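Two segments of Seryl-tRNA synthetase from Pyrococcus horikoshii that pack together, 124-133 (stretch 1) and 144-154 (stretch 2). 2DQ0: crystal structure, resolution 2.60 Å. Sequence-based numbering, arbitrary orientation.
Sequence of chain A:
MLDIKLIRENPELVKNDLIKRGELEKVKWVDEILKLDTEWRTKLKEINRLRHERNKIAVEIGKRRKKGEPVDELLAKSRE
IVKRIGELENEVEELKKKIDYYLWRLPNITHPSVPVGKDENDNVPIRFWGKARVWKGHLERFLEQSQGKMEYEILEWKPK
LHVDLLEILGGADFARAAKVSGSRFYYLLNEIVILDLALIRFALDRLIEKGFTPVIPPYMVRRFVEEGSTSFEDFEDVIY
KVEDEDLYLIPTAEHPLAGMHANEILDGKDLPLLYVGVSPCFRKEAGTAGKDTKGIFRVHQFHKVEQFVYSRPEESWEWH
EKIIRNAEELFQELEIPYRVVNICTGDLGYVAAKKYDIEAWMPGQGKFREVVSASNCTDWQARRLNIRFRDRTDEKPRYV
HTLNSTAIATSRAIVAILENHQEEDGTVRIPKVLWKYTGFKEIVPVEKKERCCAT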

# COMPACT_ATOMS: atom_id res chain seq x y z
N VAL A 124 10.48 30.11 11.26
CA VAL A 124 10.34 30.83 12.50
C VAL A 124 9.54 30.10 13.56
O VAL A 124 8.38 29.74 13.34
CB VAL A 124 9.69 32.21 12.25
CG1 VAL A 124 9.42 32.91 13.56
CG2 VAL A 124 10.59 33.06 11.36
N PRO A 125 10.15 29.87 14.74
CA PRO A 125 9.48 29.19 15.86
C PRO A 125 8.48 30.21 16.38
O PRO A 125 8.81 31.38 16.49
CB PRO A 125 10.61 28.95 16.85
CG PRO A 125 11.84 28.93 16.00
CD PRO A 125 11.58 30.05 15.01
N ILE A 126 7.26 29.78 16.72
CA ILE A 126 6.26 30.73 17.19
C ILE A 126 5.55 30.27 18.44
O ILE A 126 4.73 30.98 18.99
CB ILE A 126 5.17 30.96 16.12
CG1 ILE A 126 4.49 29.64 15.76
CG2 ILE A 126 5.78 31.59 14.86
CD1 ILE A 126 3.35 29.79 14.79
N ARG A 127 5.89 29.08 18.90
CA ARG A 127 5.22 28.53 20.06
C ARG A 127 6.01 27.32 20.59
O ARG A 127 6.61 26.58 19.82
CB ARG A 127 3.78 28.16 19.64
CG ARG A 127 2.95 27.49 20.71
CD ARG A 127 1.44 27.69 20.52
NE ARG A 127 0.80 27.11 19.33
CZ ARG A 127 0.80 27.65 18.11
NH1 ARG A 127 1.42 28.79 17.89
NH2 ARG A 127 0.12 27.10 17.12
N PHE A 128 6.02 27.14 21.90
CA PHE A 128 6.73 26.03 22.50
C PHE A 128 5.88 25.40 23.58
O PHE A 128 5.12 26.10 24.24
CB PHE A 128 8.04 26.49 23.14
CG PHE A 128 8.97 27.17 22.19
CD1 PHE A 128 8.84 28.53 21.93
CD2 PHE A 128 10.00 26.45 21.59
CE1 PHE A 128 9.73 29.17 21.09
CE2 PHE A 128 10.90 27.08 20.75
CZ PHE A 128 10.77 28.44 20.49
N TRP A 129 6.02 24.09 23.78
CA TRP A 129 5.23 23.42 24.80
C TRP A 129 6.02 22.29 25.45
O TRP A 129 6.81 21.63 24.78
CB TRP A 129 3.95 22.87 24.14
CG TRP A 129 3.02 22.20 25.12
CD1 TRP A 129 2.02 22.79 25.85
CD2 TRP A 129 3.12 20.85 25.60
NE1 TRP A 129 1.51 21.90 26.77
CE2 TRP A 129 2.17 20.70 26.64
CE3 TRP A 129 3.93 19.76 25.27
CZ2 TRP A 129 2.01 19.51 27.34
CZ3 TRP A 129 3.77 18.57 25.97
CH2 TRP A 129 2.82 18.46 27.00
N GLY A 130 5.83 22.07 26.75
CA GLY A 130 6.49 20.96 27.44
C GLY A 130 7.84 21.15 28.13
O GLY A 130 8.48 22.20 28.02
N LYS A 131 8.27 20.11 28.84
CA LYS A 131 9.54 20.12 29.56
C LYS A 131 10.50 19.10 28.97
O LYS A 131 10.45 17.91 29.27
CB LYS A 131 9.33 19.81 31.04
CG LYS A 131 10.61 19.71 31.85
CD LYS A 131 10.28 19.57 33.33
CE LYS A 131 11.51 19.55 34.22
NZ LYS A 131 11.15 19.34 35.65
N ALA A 132 11.39 19.61 28.12
CA ALA A 132 12.37 18.79 27.43
C ALA A 132 13.43 18.20 28.33
O ALA A 132 13.91 18.83 29.27
CB ALA A 132 13.04 19.62 26.34
N ARG A 133 13.78 16.96 28.02
CA ARG A 133 14.82 16.28 28.76
C ARG A 133 16.04 16.37 27.84
O ARG A 133 16.09 15.72 26.80
CB ARG A 133 14.40 14.85 29.02
CG ARG A 133 13.09 14.78 29.82
CD ARG A 133 12.50 13.36 29.91
NE ARG A 133 13.41 12.42 30.55
CZ ARG A 133 13.42 11.11 30.29
NH1 ARG A 133 12.58 10.61 29.39
NH2 ARG A 133 14.29 10.31 30.90
N GLU A 144 19.57 27.24 21.85
CA GLU A 144 19.52 28.07 20.66
C GLU A 144 18.22 27.76 19.92
O GLU A 144 17.51 28.66 19.50
CB GLU A 144 20.70 27.76 19.73
CG GLU A 144 21.56 28.97 19.39
CD GLU A 144 20.96 29.86 18.32
OE1 GLU A 144 20.62 29.33 17.24
OE2 GLU A 144 20.84 31.08 18.56
N GLN A 145 17.91 26.48 19.79
CA GLN A 145 16.71 26.07 19.09
C GLN A 145 15.42 26.43 19.84
O GLN A 145 14.38 26.71 19.23
CB GLN A 145 16.79 24.57 18.83
CG GLN A 145 17.89 24.18 17.84
CD GLN A 145 17.58 24.61 16.40
OE1 GLN A 145 18.01 25.68 15.93
NE2 GLN A 145 16.80 23.77 15.71
N SER A 146 15.49 26.45 21.17
CA SER A 146 14.31 26.79 21.95
C SER A 146 14.24 28.29 22.23
O SER A 146 13.21 28.79 22.67
CB SER A 146 14.31 26.03 23.28
OG SER A 146 15.57 26.13 23.93
N GLN A 147 15.32 29.01 21.95
CA GLN A 147 15.33 30.45 22.18
C GLN A 147 15.09 30.73 23.67
O GLN A 147 14.47 31.73 24.02
CB GLN A 147 14.23 31.16 21.39
CG GLN A 147 14.10 30.80 19.91
CD GLN A 147 12.91 31.51 19.27
OE1 GLN A 147 11.81 31.54 19.82
NE2 GLN A 147 13.12 32.08 18.10
N GLY A 148 15.54 29.82 24.53
CA GLY A 148 15.35 30.00 25.96
C GLY A 148 13.90 30.09 26.40
O GLY A 148 13.60 30.24 27.59
N LYS A 149 12.99 29.98 25.44
CA LYS A 149 11.56 30.06 25.70
C LYS A 149 10.91 28.73 26.08
O LYS A 149 9.69 28.65 26.12
CB LYS A 149 10.86 30.63 24.47
CG LYS A 149 11.37 32.00 23.99
CD LYS A 149 10.57 32.50 22.79
CE LYS A 149 10.90 33.96 22.40
NZ LYS A 149 12.27 34.18 21.83
N MET A 150 11.69 27.70 26.37
CA MET A 150 11.10 26.40 26.71
C MET A 150 11.68 25.78 27.98
O MET A 150 12.90 25.74 28.17
CB MET A 150 11.29 25.43 25.52
CG MET A 150 10.92 23.97 25.77
SD MET A 150 11.04 22.94 24.27
CE MET A 150 9.78 21.82 24.54
N GLU A 151 10.80 25.27 28.85
CA GLU A 151 11.25 24.67 30.09
C GLU A 151 12.02 23.40 29.79
O GLU A 151 11.79 22.78 28.75
CB GLU A 151 10.05 24.39 31.01
CG GLU A 151 10.46 24.21 32.47
CD GLU A 151 11.51 25.25 32.91
OE1 GLU A 151 11.18 26.46 32.93
OE2 GLU A 151 12.67 24.87 33.22
N TYR A 152 12.94 23.00 30.67
CA TYR A 152 13.72 21.80 30.42
C TYR A 152 14.47 21.25 31.61
O TYR A 152 14.83 21.97 32.52
CB TYR A 152 14.72 22.05 29.30
CG TYR A 152 15.85 22.97 29.70
CD1 TYR A 152 17.07 22.46 30.15
CD2 TYR A 152 15.70 24.35 29.62
CE1 TYR A 152 18.12 23.32 30.51
CE2 TYR A 152 16.73 25.21 29.97
CZ TYR A 152 17.94 24.69 30.40
OH TYR A 152 18.96 25.55 30.68
N GLU A 153 14.73 19.96 31.56
CA GLU A 153 15.43 19.25 32.62
C GLU A 153 16.71 18.69 32.01
O GLU A 153 16.70 18.20 30.89
CB GLU A 153 14.51 18.14 33.12
CG GLU A 153 15.06 17.25 34.19
CD GLU A 153 14.01 16.26 34.67
OE1 GLU A 153 13.05 16.69 35.37
OE2 GLU A 153 14.13 15.06 34.34
N ILE A 154 17.81 18.78 32.74
CA ILE A 154 19.08 18.26 32.25
C ILE A 154 19.18 16.81 32.65
O ILE A 154 18.85 16.44 33.78
CB ILE A 154 20.27 19.00 32.86
CG1 ILE A 154 20.29 20.44 32.36
CG2 ILE A 154 21.58 18.27 32.52
CD1 ILE A 154 20.37 20.56 30.86

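Stretch 1 runs as a strand from Val124 to Trp129, passes through Gly130 and Lys131, and includes Ala132 and Arg133 in a second strand. Stretch 2 begins at the end of a helix, reverses through a type I' turn from Ser146 to Lys149, and then straightens to join stretch 1 as a parallel neighbour. Ala132 pairs with Tyr152 and Arg133 with Glu153, their CA atoms 4.5 and 4.9 Å apart. Ala132 supplies both backbone hydrogen bonds of this pairing: its N donates to Glu151 O at 3.3 Å, and its O accepts from Glu153 N at 2.7 Å, the latter nearly linear at 170°. Reaching to the residues before and after its partner is the usual habit of a parallel strand. CA-H...O contacts supplement the ladder, from Lys131 CA to Glu151 O (3.6 Å) and from Arg133 CA to Glu153 O (3.4 Å).

Two glycines serve the backbone. At Gly130, phi is 92° and psi 173°; a CB there would be jammed against the preceding carbonyl and would clash with Trp129 CE3. Gly148 lies within the turn, where its positive phi favours glycine.

Phe128 dominates the side-chain packing, with 113 Å² covered by stretch 2. Its CB points toward that stretch, and its chi1 m rotamer places the ring against the helix end and turn. Ser146 O lies over one ring face, 3.3 Å from Phe128 CZ, while Gln147 OE1 approaches the ring edge, also 3.3 Å from CZ. The C-H edge suits Gln147 OE1 and Gln145 O, whereas Ser146 O over the face is simply close packing; Lys149 CD is 3.8 Å from Phe128 CE1. Lys149 NZ also makes a weak hydrogen bond to Gln147 OE1 at 3.3 Å.

Met150 is buried, and its long, unbranched chain suits the space between the two parts of stretch 1. Its CB packs 4.2 Å from Phe128 CB, while its CE lies tightly against Trp129 O, at 3.0 Å, and 4.3 Å from Ala132 CB. The small methyl of Ala132, itself buried, lies on the same sheet face as Tyr152, with their CB atoms 4.2 Å apart.

At the more exposed margin, Lys131 extends with all four chi angles t, and Glu153 is t at chi1 and chi2. These long, charged chains meet in a salt bridge between Lys131 NZ and Glu153 OE1 at 3.3 Å, whose hydrogen bond is weak. In all, the contact buries 686 Å², summed over both stretches.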